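Local coordinates for protein amidase, hydantoinase/carbamoylase family (Burkholderia ambifaria, PDB 5TP4) that probably hydrolyses N-carbamoyl-L-amino acids, cleaving non-peptide carbon-nitrogen bonds, as a zinc-dependent member of the peptidase M20 family, at residues 89-93 with 196-200; 99-103 with 394-398; 70-76 with 129-135; 338-343 with 376-380. All coordinates share one frame; numbering follows the deposited sequence.

Contact 1 (89-93 with 196-200); sequences IGSHL and EAHIE. With ZN (zinc ion), chain P.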
loop_
_atom_site.group_PDB
_atom_site.type_symbol
_atom_site.label_atom_id
_atom_site.label_comp_id
_atom_site.label_asym_id
_atom_site.label_seq_id
_atom_site.Cartn_x
_atom_site.Cartn_y
_atom_site.Cartn_z
ATOM N N ILE B 89 41.552 -12.072 2.570
ATOM C CA ILE B 89 40.348 -12.811 2.204
ATOM C C ILE B 89 39.320 -12.499 3.272
ATOM O O ILE B 89 39.568 -12.765 4.448
ATOM C CB ILE B 89 40.610 -14.323 2.177
ATOM C CG1 ILE B 89 41.673 -14.687 1.135
ATOM C CG2 ILE B 89 39.294 -15.109 1.965
ATOM C CD1 ILE B 89 42.013 -16.188 1.158
ATOM N N GLY B 90 38.156 -11.976 2.897
ATOM C CA GLY B 90 37.213 -11.567 3.915
ATOM C C GLY B 90 35.778 -11.898 3.570
ATOM O O GLY B 90 35.441 -12.219 2.430
ATOM N N SER B 91 34.946 -11.815 4.607
ATOM C CA SER B 91 33.497 -11.691 4.507
ATOM C C SER B 91 33.018 -11.384 5.928
ATOM O O SER B 91 33.668 -10.585 6.619
ATOM C CB SER B 91 32.855 -12.943 3.904
ATOM O OG SER B 91 31.573 -12.615 3.369
ATOM N N HIS B 92 31.931 -12.002 6.405
ATOM C CA HIS B 92 31.428 -11.665 7.733
ATOM C C HIS B 92 30.716 -12.843 8.378
ATOM O O HIS B 92 30.011 -13.593 7.701
ATOM C CB HIS B 92 30.457 -10.483 7.663
ATOM C CG HIS B 92 29.207 -10.779 6.906
ATOM N ND1 HIS B 92 28.030 -11.158 7.522
ATOM C CD2 HIS B 92 28.945 -10.768 5.575
ATOM C CE1 HIS B 92 27.102 -11.363 6.607
ATOM N NE2 HIS B 92 27.629 -11.140 5.416
ATOM N N LEU B 93 30.867 -12.959 9.700
ATOM C CA LEU B 93 30.224 -14.030 10.454
ATOM C C LEU B 93 28.886 -13.607 11.034
ATOM O O LEU B 93 28.086 -14.478 11.379
ATOM C CB LEU B 93 31.137 -14.508 11.582
ATOM C CG LEU B 93 32.380 -15.265 11.080
ATOM C CD1 LEU B 93 33.360 -15.474 12.235
ATOM C CD2 LEU B 93 31.995 -16.610 10.435
ATOM N N GLU B 196 36.806 -11.716 -1.852
ATOM C CA GLU B 196 35.680 -12.171 -1.041
ATOM C C GLU B 196 34.889 -13.185 -1.840
ATOM O O GLU B 196 34.450 -12.872 -2.950
ATOM C CB GLU B 196 34.776 -10.996 -0.641
ATOM C CG GLU B 196 33.536 -11.422 0.096
ATOM C CD GLU B 196 32.943 -10.338 0.990
ATOM O OE1 GLU B 196 31.891 -10.596 1.623
ATOM O OE2 GLU B 196 33.530 -9.233 1.072
ATOM N N ALA B 197 34.713 -14.386 -1.283
ATOM C CA ALA B 197 33.803 -15.355 -1.877
ATOM C C ALA B 197 32.433 -15.226 -1.228
ATOM O O ALA B 197 32.320 -15.012 -0.015
ATOM C CB ALA B 197 34.367 -16.770 -1.719
ATOM N N HIS B 198 31.372 -15.368 -2.033
ATOM C CA HIS B 198 30.024 -15.194 -1.500
ATOM C C HIS B 198 29.031 -15.945 -2.374
ATOM O O HIS B 198 29.245 -16.112 -3.576
ATOM C CB HIS B 198 29.661 -13.694 -1.467
ATOM C CG HIS B 198 28.633 -13.334 -0.441
ATOM N ND1 HIS B 198 27.283 -13.573 -0.622
ATOM C CD2 HIS B 198 28.753 -12.756 0.780
ATOM C CE1 HIS B 198 26.622 -13.178 0.454
ATOM N NE2 HIS B 198 27.486 -12.663 1.308
ATOM N N ILE B 199 27.936 -16.392 -1.765
ATOM C CA ILE B 199 26.837 -16.883 -2.592
ATOM C C ILE B 199 26.251 -15.713 -3.382
ATOM O O ILE B 199 26.290 -14.557 -2.953
ATOM C CB ILE B 199 25.756 -17.598 -1.756
ATOM C CG1 ILE B 199 25.162 -16.689 -0.657
ATOM C CG2 ILE B 199 26.305 -18.896 -1.161
ATOM C CD1 ILE B 199 23.847 -17.210 -0.094
ATOM N N GLU B 200 25.728 -16.013 -4.569
ATOM C CA GLU B 200 25.215 -14.961 -5.458
ATOM C C GLU B 200 24.122 -14.105 -4.820
ATOM O O GLU B 200 24.025 -12.904 -5.108
ATOM C CB GLU B 200 24.656 -15.587 -6.731
ATOM C CG GLU B 200 24.083 -14.532 -7.668
ATOM C CD GLU B 200 23.355 -15.132 -8.835
ATOM O OE1 GLU B 200 22.504 -14.436 -9.439
ATOM O OE2 GLU B 200 23.638 -16.308 -9.136
HETATM ZN ZN ZN P . 26.654 -11.387 3.161
HETATM O O HOH W 1 35.965 -14.684 1.222
HETATM O O HOH W 2 30.731 -14.894 2.116
HETATM O O HOH W 3 28.215 -9.680 2.385
HETATM O O HOH W 4 24.971 -9.874 3.042
#

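Contact 2 (99-103 with 394-398); sequences GGRFD and EDALP. With EDO (1,2-ethanediol), chain V.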
loop_
_atom_site.group_PDB
_atom_site.type_symbol
_atom_site.label_atom_id
_atom_site.label_comp_id
_atom_site.label_asym_id
_atom_site.label_seq_id
_atom_site.Cartn_x
_atom_site.Cartn_y
_atom_site.Cartn_z
ATOM N N GLY B 99 19.096 -15.419 9.564
ATOM C CA GLY B 99 20.079 -15.489 8.501
ATOM C C GLY B 99 20.190 -16.885 7.900
ATOM O O GLY B 99 19.751 -17.883 8.472
ATOM N N GLY B 100 20.752 -16.944 6.693
ATOM C CA GLY B 100 21.039 -18.227 6.096
ATOM C C GLY B 100 22.367 -18.803 6.583
ATOM O O GLY B 100 23.172 -18.146 7.237
ATOM N N ARG B 101 22.562 -20.077 6.258
ATOM C CA ARG B 101 23.748 -20.806 6.686
ATOM C C ARG B 101 24.960 -20.555 5.803
ATOM O O ARG B 101 26.035 -21.085 6.100
ATOM C CB ARG B 101 23.422 -22.305 6.739
ATOM C CG ARG B 101 22.376 -22.637 7.803
ATOM C CD ARG B 101 22.114 -24.143 7.930
ATOM N NE ARG B 101 21.969 -24.765 6.615
ATOM C CZ ARG B 101 20.849 -24.761 5.903
ATOM N NH1 ARG B 101 19.759 -24.168 6.375
ATOM N NH2 ARG B 101 20.815 -25.354 4.719
ATOM N N PHE B 102 24.818 -19.773 4.719
ATOM C CA PHE B 102 25.951 -19.509 3.839
ATOM C C PHE B 102 26.293 -18.036 3.681
ATOM O O PHE B 102 27.445 -17.728 3.399
ATOM C CB PHE B 102 25.696 -20.107 2.448
ATOM C CG PHE B 102 25.517 -21.592 2.479
ATOM C CD1 PHE B 102 24.284 -22.144 2.768
ATOM C CD2 PHE B 102 26.600 -22.423 2.289
ATOM C CE1 PHE B 102 24.128 -23.508 2.833
ATOM C CE2 PHE B 102 26.449 -23.783 2.337
ATOM C CZ PHE B 102 25.215 -24.330 2.615
ATOM N N ASP B 103 25.323 -17.130 3.837
ATOM C CA ASP B 103 25.577 -15.694 3.696
ATOM C C ASP B 103 26.684 -15.259 4.641
ATOM O O ASP B 103 26.552 -15.405 5.865
ATOM C CB ASP B 103 24.318 -14.896 4.040
ATOM C CG ASP B 103 23.318 -14.839 2.930
ATOM O OD1 ASP B 103 23.716 -14.850 1.750
ATOM O OD2 ASP B 103 22.114 -14.731 3.249
ATOM N N GLU B 394 17.740 -20.495 2.319
ATOM C CA GLU B 394 18.885 -20.320 1.419
ATOM C C GLU B 394 19.820 -21.530 1.458
ATOM O O GLU B 394 19.964 -22.192 2.493
ATOM C CB GLU B 394 19.662 -19.056 1.774
ATOM C CG GLU B 394 21.170 -19.259 1.817
ATOM C CD GLU B 394 21.856 -18.176 2.610
ATOM O OE1 GLU B 394 21.402 -17.020 2.506
ATOM O OE2 GLU B 394 22.812 -18.477 3.349
ATOM N N ASP B 395 20.473 -21.821 0.336
ATOM C CA ASP B 395 21.256 -23.043 0.289
ATOM C C ASP B 395 22.278 -22.925 -0.829
ATOM O O ASP B 395 22.081 -22.197 -1.809
ATOM C CB ASP B 395 20.344 -24.263 0.085
ATOM C CG ASP B 395 20.943 -25.560 0.626
ATOM O OD1 ASP B 395 21.983 -25.519 1.323
ATOM O OD2 ASP B 395 20.367 -26.640 0.341
ATOM N N ALA B 396 23.380 -23.639 -0.659
ATOM C CA ALA B 396 24.376 -23.825 -1.700
ATOM C C ALA B 396 24.748 -25.296 -1.711
ATOM O O ALA B 396 24.622 -25.983 -0.691
ATOM C CB ALA B 396 25.640 -22.989 -1.485
ATOM N N LEU B 397 25.162 -25.771 -2.857
ATOM C CA LEU B 397 25.479 -27.186 -3.004
ATOM C C LEU B 397 26.939 -27.446 -2.643
ATOM O O LEU B 397 27.794 -26.595 -2.870
ATOM C CB LEU B 397 25.235 -27.645 -4.440
ATOM C CG LEU B 397 23.815 -27.600 -4.971
ATOM C CD1 LEU B 397 23.797 -27.942 -6.454
ATOM C CD2 LEU B 397 22.966 -28.552 -4.171
ATOM N N PRO B 398 27.251 -28.635 -2.120
ATOM C CA PRO B 398 28.632 -28.889 -1.678
ATOM C C PRO B 398 29.660 -28.744 -2.775
ATOM O O PRO B 398 30.726 -28.165 -2.532
ATOM C CB PRO B 398 28.580 -30.329 -1.139
ATOM C CG PRO B 398 27.121 -30.545 -0.741
ATOM C CD PRO B 398 26.326 -29.726 -1.741
HETATM C C1 EDO V . 25.874 -25.615 5.884
HETATM O O1 EDO V . 24.570 -26.199 6.011
HETATM C C2 EDO V . 26.763 -26.512 5.024
HETATM O O2 EDO V . 27.218 -27.631 5.793
HETATM O O HOH W 5 20.391 -21.433 4.914
HETATM O O HOH W 6 22.913 -27.005 3.509
#

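Contact 3 (70-76 with 129-135); sequences VGNLFAR and LEIVSWT. With EDO (1,2-ethanediol), chain S; EDO (1,2-ethanediol), chain U.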
loop_
_atom_site.group_PDB
_atom_site.type_symbol
_atom_site.label_atom_id
_atom_site.label_comp_id
_atom_site.label_asym_id
_atom_site.label_seq_id
_atom_site.Cartn_x
_atom_site.Cartn_y
_atom_site.Cartn_z
ATOM N N VAL B 70 37.376 -1.628 16.301
ATOM C CA VAL B 70 35.944 -1.770 16.055
ATOM C C VAL B 70 35.553 -3.250 15.952
ATOM O O VAL B 70 34.455 -3.596 15.496
ATOM C CB VAL B 70 35.507 -0.951 14.821
ATOM C CG1 VAL B 70 35.903 -1.618 13.506
ATOM C CG2 VAL B 70 34.004 -0.658 14.854
ATOM N N GLY B 71 36.417 -4.145 16.431
ATOM C CA GLY B 71 36.039 -5.549 16.478
ATOM C C GLY B 71 36.281 -6.326 15.207
ATOM O O GLY B 71 35.930 -7.517 15.157
ATOM N N ASN B 72 36.843 -5.710 14.167
ATOM C CA ASN B 72 37.139 -6.486 12.961
ATOM C C ASN B 72 38.132 -7.570 13.349
ATOM O O ASN B 72 39.094 -7.301 14.075
ATOM C CB ASN B 72 37.720 -5.611 11.858
ATOM C CG ASN B 72 36.724 -4.591 11.301
ATOM O OD1 ASN B 72 35.550 -4.889 11.097
ATOM N ND2 ASN B 72 37.218 -3.378 11.017
ATOM N N LEU B 73 37.869 -8.805 12.921
ATOM C CA LEU B 73 38.589 -9.993 13.387
ATOM C C LEU B 73 39.528 -10.465 12.283
ATOM O O LEU B 73 39.069 -10.843 11.201
ATOM C CB LEU B 73 37.592 -11.099 13.760
ATOM C CG LEU B 73 38.077 -12.421 14.378
ATOM C CD1 LEU B 73 38.940 -12.217 15.636
ATOM C CD2 LEU B 73 36.852 -13.257 14.742
ATOM N N PHE B 74 40.839 -10.447 12.559
ATOM C CA PHE B 74 41.876 -10.757 11.580
ATOM C C PHE B 74 42.690 -11.966 11.991
ATOM O O PHE B 74 43.190 -12.024 13.110
ATOM C CB PHE B 74 42.860 -9.598 11.445
ATOM C CG PHE B 74 42.254 -8.396 10.806
ATOM C CD1 PHE B 74 41.619 -7.438 11.593
ATOM C CD2 PHE B 74 42.306 -8.226 9.427
ATOM C CE1 PHE B 74 41.053 -6.329 10.994
ATOM C CE2 PHE B 74 41.743 -7.098 8.827
ATOM C CZ PHE B 74 41.100 -6.167 9.612
ATOM N N ALA B 75 42.872 -12.897 11.073
ATOM C CA ALA B 75 43.780 -14.024 11.276
ATOM C C ALA B 75 44.922 -13.890 10.275
ATOM O O ALA B 75 44.686 -13.636 9.083
ATOM C CB ALA B 75 43.059 -15.362 11.081
ATOM N N ARG B 76 46.155 -14.066 10.746
ATOM C CA ARG B 76 47.343 -13.761 9.958
ATOM C C ARG B 76 48.168 -15.010 9.695
ATOM O O ARG B 76 48.454 -15.776 10.618
ATOM C CB ARG B 76 48.195 -12.735 10.697
ATOM C CG ARG B 76 49.601 -12.530 10.139
ATOM C CD ARG B 76 49.629 -11.669 8.903
ATOM N NE ARG B 76 51.025 -11.343 8.600
ATOM C CZ ARG B 76 51.440 -10.203 8.066
ATOM N NH1 ARG B 76 50.566 -9.255 7.741
ATOM N NH2 ARG B 76 52.740 -10.035 7.843
ATOM N N LEU B 129 49.113 -13.682 3.983
ATOM C CA LEU B 129 47.667 -13.810 3.858
ATOM C C LEU B 129 47.012 -13.410 5.168
ATOM O O LEU B 129 47.552 -13.668 6.249
ATOM C CB LEU B 129 47.239 -15.256 3.522
ATOM C CG LEU B 129 47.809 -15.912 2.267
ATOM C CD1 LEU B 129 47.032 -17.228 1.938
ATOM C CD2 LEU B 129 47.692 -14.958 1.128
ATOM N N GLU B 130 45.834 -12.794 5.069
ATOM C CA GLU B 130 45.020 -12.564 6.255
ATOM C C GLU B 130 43.589 -12.920 5.911
ATOM O O GLU B 130 43.155 -12.728 4.770
ATOM C CB GLU B 130 45.120 -11.117 6.745
ATOM C CG GLU B 130 46.489 -10.833 7.409
ATOM C CD GLU B 130 46.613 -9.421 7.960
ATOM O OE1 GLU B 130 45.567 -8.774 8.157
ATOM O OE2 GLU B 130 47.747 -8.968 8.215
ATOM N N ILE B 131 42.882 -13.476 6.878
ATOM C CA ILE B 131 41.453 -13.723 6.746
ATOM C C ILE B 131 40.764 -12.752 7.695
ATOM O O ILE B 131 41.231 -12.550 8.824
ATOM C CB ILE B 131 41.072 -15.173 7.104
ATOM C CG1 ILE B 131 41.961 -16.190 6.420
ATOM C CG2 ILE B 131 39.614 -15.436 6.784
ATOM C CD1 ILE B 131 41.810 -17.512 7.160
ATOM N N VAL B 132 39.667 -12.137 7.242
ATOM C CA VAL B 132 38.969 -11.162 8.071
ATOM C C VAL B 132 37.466 -11.443 8.097
ATOM O O VAL B 132 36.858 -11.830 7.086
ATOM C CB VAL B 132 39.272 -9.708 7.609
ATOM C CG1 VAL B 132 38.907 -9.493 6.136
ATOM C CG2 VAL B 132 38.590 -8.687 8.502
ATOM N N SER B 133 36.884 -11.318 9.287
ATOM C CA SER B 133 35.445 -11.225 9.440
ATOM C C SER B 133 35.156 -9.804 9.929
ATOM O O SER B 133 35.563 -9.434 11.033
ATOM C CB SER B 133 34.941 -12.293 10.423
ATOM O OG SER B 133 33.575 -12.078 10.746
ATOM N N TRP B 134 34.449 -9.017 9.113
ATOM C CA TRP B 134 34.220 -7.608 9.435
ATOM C C TRP B 134 33.055 -7.460 10.401
ATOM O O TRP B 134 32.034 -8.150 10.275
ATOM C CB TRP B 134 33.912 -6.808 8.170
ATOM C CG TRP B 134 34.940 -6.918 7.072
ATOM C CD1 TRP B 134 34.879 -7.701 5.927
ATOM C CD2 TRP B 134 36.176 -6.206 7.010
ATOM N NE1 TRP B 134 36.022 -7.492 5.170
ATOM C CE2 TRP B 134 36.832 -6.599 5.822
ATOM C CE3 TRP B 134 36.808 -5.296 7.870
ATOM C CZ2 TRP B 134 38.082 -6.081 5.447
ATOM C CZ3 TRP B 134 38.046 -4.784 7.508
ATOM C CH2 TRP B 134 38.675 -5.183 6.307
ATOM N N THR B 135 33.195 -6.529 11.348
ATOM C CA THR B 135 32.125 -6.270 12.310
ATOM C C THR B 135 30.869 -5.728 11.640
ATOM O O THR B 135 30.937 -4.839 10.785
ATOM C CB THR B 135 32.609 -5.258 13.354
ATOM O OG1 THR B 135 33.693 -5.827 14.090
ATOM C CG2 THR B 135 31.479 -4.856 14.301
HETATM C C1 EDO S . 45.578 -4.308 7.243
HETATM O O1 EDO S . 47.008 -4.322 7.320
HETATM C C2 EDO S . 45.071 -5.734 7.346
HETATM O O2 EDO S . 45.404 -6.234 8.649
HETATM C C1 EDO U . 52.302 -18.127 10.847
HETATM O O1 EDO U . 51.383 -18.631 9.865
HETATM C C2 EDO U . 51.592 -17.070 11.673
HETATM O O2 EDO U . 51.644 -15.861 10.917
#

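Contact 4 (338-343 with 376-380); sequences FDRGCV and PTAMV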
loop_
_atom_site.group_PDB
_atom_site.type_symbol
_atom_site.label_atom_id
_atom_site.label_comp_id
_atom_site.label_asym_id
_atom_site.label_seq_id
_atom_site.Cartn_x
_atom_site.Cartn_y
_atom_site.Cartn_z
ATOM N N PHE B 338 35.155 -3.305 -9.613
ATOM C CA PHE B 338 36.247 -4.043 -8.996
ATOM C C PHE B 338 37.512 -3.921 -9.846
ATOM O O PHE B 338 37.501 -3.400 -10.959
ATOM C CB PHE B 338 35.836 -5.508 -8.790
ATOM C CG PHE B 338 34.794 -5.704 -7.734
ATOM C CD1 PHE B 338 34.543 -4.704 -6.796
ATOM C CD2 PHE B 338 34.071 -6.884 -7.674
ATOM C CE1 PHE B 338 33.564 -4.877 -5.818
ATOM C CE2 PHE B 338 33.103 -7.090 -6.689
ATOM C CZ PHE B 338 32.841 -6.081 -5.755
ATOM N N ASP B 339 38.633 -4.369 -9.288
ATOM C CA ASP B 339 39.921 -4.155 -9.932
ATOM C C ASP B 339 40.083 -5.128 -11.087
ATOM O O ASP B 339 39.990 -6.339 -10.883
ATOM C CB ASP B 339 41.035 -4.367 -8.914
ATOM C CG ASP B 339 42.397 -4.279 -9.537
ATOM O OD1 ASP B 339 42.814 -3.130 -9.839
ATOM O OD2 ASP B 339 43.025 -5.341 -9.727
ATOM N N ARG B 340 40.351 -4.596 -12.293
ATOM C CA ARG B 340 40.435 -5.452 -13.471
ATOM C C ARG B 340 41.434 -6.586 -13.274
ATOM O O ARG B 340 41.153 -7.736 -13.629
ATOM C CB ARG B 340 40.797 -4.631 -14.711
ATOM C CG ARG B 340 40.746 -5.483 -15.990
ATOM C CD ARG B 340 41.111 -4.743 -17.299
ATOM N NE ARG B 340 42.451 -4.143 -17.293
ATOM C CZ ARG B 340 43.598 -4.807 -17.167
ATOM N NH1 ARG B 340 43.624 -6.127 -17.011
ATOM N NH2 ARG B 340 44.736 -4.137 -17.177
ATOM N N GLY B 341 42.591 -6.292 -12.686
ATOM C CA GLY B 341 43.606 -7.324 -12.509
ATOM C C GLY B 341 43.202 -8.421 -11.543
ATOM O O GLY B 341 43.466 -9.603 -11.797
ATOM N N CYS B 342 42.598 -8.056 -10.400
ATOM C CA CYS B 342 42.136 -9.084 -9.461
ATOM C C CYS B 342 40.975 -9.881 -10.050
ATOM O O CYS B 342 40.879 -11.101 -9.839
ATOM C CB CYS B 342 41.729 -8.463 -8.118
ATOM S SG CYS B 342 43.171 -7.824 -7.206
ATOM N N VAL B 343 40.086 -9.213 -10.801
ATOM C CA VAL B 343 38.983 -9.924 -11.445
ATOM C C VAL B 343 39.526 -10.919 -12.455
ATOM O O VAL B 343 39.039 -12.058 -12.558
ATOM C CB VAL B 343 37.999 -8.930 -12.093
ATOM C CG1 VAL B 343 36.894 -9.672 -12.830
ATOM C CG2 VAL B 343 37.368 -8.054 -11.018
ATOM N N PRO B 376 42.738 -2.845 -4.368
ATOM C CA PRO B 376 42.345 -3.765 -5.449
ATOM C C PRO B 376 41.545 -4.945 -4.919
ATOM O O PRO B 376 41.983 -5.659 -4.013
ATOM C CB PRO B 376 43.687 -4.208 -6.041
ATOM C CG PRO B 376 44.612 -3.112 -5.715
ATOM C CD PRO B 376 44.198 -2.606 -4.365
ATOM N N THR B 377 40.366 -5.152 -5.509
ATOM C CA THR B 377 39.358 -6.056 -4.974
ATOM C C THR B 377 38.748 -6.921 -6.065
ATOM O O THR B 377 38.575 -6.473 -7.207
ATOM C CB THR B 377 38.244 -5.245 -4.261
ATOM O OG1 THR B 377 38.790 -4.649 -3.067
ATOM C CG2 THR B 377 37.038 -6.115 -3.876
ATOM N N ALA B 378 38.416 -8.168 -5.709
ATOM C CA ALA B 378 37.637 -9.015 -6.607
ATOM C C ALA B 378 36.756 -9.901 -5.754
ATOM O O ALA B 378 36.995 -10.083 -4.550
ATOM C CB ALA B 378 38.505 -9.896 -7.530
ATOM N N MET B 379 35.719 -10.455 -6.384
ATOM C CA MET B 379 34.862 -11.406 -5.677
ATOM C C MET B 379 34.651 -12.670 -6.497
ATOM O O MET B 379 34.692 -12.659 -7.739
ATOM C CB MET B 379 33.482 -10.823 -5.346
ATOM C CG MET B 379 33.479 -9.745 -4.240
ATOM S SD MET B 379 31.760 -9.248 -3.855
ATOM C CE MET B 379 31.191 -10.685 -2.968
ATOM N N VAL B 380 34.392 -13.767 -5.774
ATOM C CA VAL B 380 33.986 -15.036 -6.373
ATOM C C VAL B 380 32.560 -15.296 -5.935
ATOM O O VAL B 380 32.318 -15.495 -4.739
ATOM C CB VAL B 380 34.874 -16.215 -5.932
ATOM C CG1 VAL B 380 34.499 -17.480 -6.756
ATOM C CG2 VAL B 380 36.380 -15.898 -6.087
#

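Contact 1 (89-93 with 196-200)
With CG of His-92 turned between its own backbone N and carbonyl carbon (chi1 65°) and CG of His-198 swung away from its backbone N (chi1 -154°), the two imidazoles converge on one zinc ion. NE2 of His-92 binds the metal at 2.5 Å and NE2 of His-198 at 2.4 Å, while waters 3 and 4 complete the observed ligand set. The His-198 ring is fixed in rotation from its far side, since ND1 donates to Ile-199 O at 2.7 Å in the ring plane, leaving NE2 to the metal. On the strand side, Ser-91 OG donates to Glu-196 OE1 at 2.7 Å, reaching it from above the carboxylate plane. The other oxygen, OE2, is held by Tyr-194 OH. Where the parallel strands 89-91 and 196-199 splay apart, water intervenes: water 1 joins Gly-90 O to Ala-197 N, and water 2 donates to both Ser-91 OG and Ala-197 O. Glu-137 and Glu-138, beside His-92, are seen as zinc ligands of this protein, though not metal-bound in this chain. Histidines carried at the C-terminal ends of neighbouring parallel strands, facing a metal pair, are characteristic of the zinc centre of the M20 catalytic domain.

Contact 2 (99-103 with 394-398)
Two irregular backbones face each other here, with Gly-100 and Phe-102 opposite Glu-394 and Asp-395, and the turn at 101-103 presents successive amides to a single carboxylate. Glu-394 OE2 accepts from Phe-102 N at 2.8 Å and from Asp-103 N at 2.9 Å, the latter on the syn side but 31° out of the carboxylate plane. The carboxylate also passes close to Gly-100, whose CA lies 3.3 Å from Glu-394 OE2. The second oxygen of Glu-394 points to the Asp-103 side chain, their carboxylate planes nearly perpendicular. On the other flank Ala-396 lays its methyl over one face of the Phe-102 ring, CB standing 4.0 Å from the ring centroid in a CH-pi contact, and Val-401 of helix 398-416 packs against both residues. Phe-102 CG is anti to its carbonyl carbon (chi1 -61°), which directs the ring at Ala-396. In one of its two modelled conformers, so less surely, Arg-101 NH2 makes a long salt bridge to Asp-395 OD1 at 3.6 Å, with water 6 between the same two atoms; in that conformer NH1 is bonded to Gly-36 O and NE donates to a 1,2-ethanediol probably left from crystallisation. Water 5 adds another bridge, from Arg-101 N to Glu-394 O. Asp-103 is predicted to bridge both zinc ions and its side chain lies about 4 Å from a bound zinc, so this loop pair forms part of the rim of the dinuclear metal site of an M20 hydrolase.

Contact 3 (70-76 with 129-135)
Antiparallel strands 73-76 and 129-133 pair here within the large mixed sheet of the M20 catalytic domain, between strand 64-67 on one flank and strand 87-91 on the other. Leu-73 with Ser-133 and Ala-75 with Ile-131 are hydrogen-bonded pairs, each closed by two backbone bonds; Phe-74 with Val-132 and Arg-76 with Glu-130 are non-hydrogen-bonded pairs. The sheet face carrying Leu-73, Ala-75 and Ile-131 is covered by helix 45-60. On the other face, Val-132 CG2 lies over the Phe-74 ring, 3.8 Å from its centroid, in a CH-pi contact, and also sits over the centre of the Trp-134 ring. Phe-74 turns its edge to the face of the indole six-membered ring, an offset edge-to-face pair with planes at 87° and centroids 5.8 Å apart. The indole NE1 is bonded to Tyr-194 OH. Beyond the strands, Asn-72 OD1 accepts from Thr-135 N at 2.9 Å, while its oxygen also meets the indole edge and ND2 is held by Gly-148 O. At the opposite end Arg-76, also paired with Asp-78, bends at chi2 (78°) toward Glu-130. There its NH1 donates to the anti lone pair of Glu-130 OE2 at 2.9 Å, within the guanidinium plane.

Contact 4 (338-343 with 376-380)
An aspartate N-cap starts helix 340-353 and leans against Pro-376 and the start of strand 377-382, a helix-on-sheet contact in the M20 catalytic domain. Asp-339 sends its side chain back to the helix: OD2 accepts from Cys-342 N at 2.8 Å on the anti side of the carboxylate, 21° out of its plane, a bond that satisfies an amide of the first helical turn. The same residue is tied to the strand by its backbone, Asp-339 N donating to Thr-377 O at 3.0 Å in the carbonyl plane. With CG anti to the backbone N (chi1 175°), its side chain also runs beside Pro-376, whose CB meets Cys-342 SG. Within that first turn, Cys-342 CB rests on Ala-378 CB at 3.6 Å, and Val-343 CG2 touches that methyl from the neighbouring position. Strand 193-199 pairs with this strand through Tyr-194 and Glu-196. Ahead of the helix, Phe-338 reaches along the strand, with Ala-372 and Val-215 also packed on it. Thr-377 CG2 sits over one face of its ring, near the rim, while the OG1 branch bonds to Val-375 O. The far end of the ring meets Met-379, a Met-aromatic contact in which SD lies 4.9 Å from the ring centroid, obliquely placed at 70° from the normal, and CG packs on Phe-338 CE2 at 3.6 Å.

How the contacts relate
Contacts 1, 3 and 4 follow one mixed sheet, whose neighbouring strands run 73-77, 129-133, 87-91, 193-199 and 377-382. Contact 1 occupies the middle: Ile-89 pairs with strand 129-133 of contact 3, about 12 Å away between centres, and Glu-196 and His-198 pair with Val-380 of contact 4, about 14 Å away. Contacts 3 and 4 do not touch, their centres about 19 Å apart. Contact 2 lies off the strand ends, meeting contact 1 through Ile-199, which packs on Phe-102, Asp-103 and Glu-394. In sequence, contacts 1, 2 and 3 interleave, and contact 4 is nested within the loop closed by contact 2. Contacts 1 and 2 thus meet at the zinc site; contacts 3 and 4 flank contact 1.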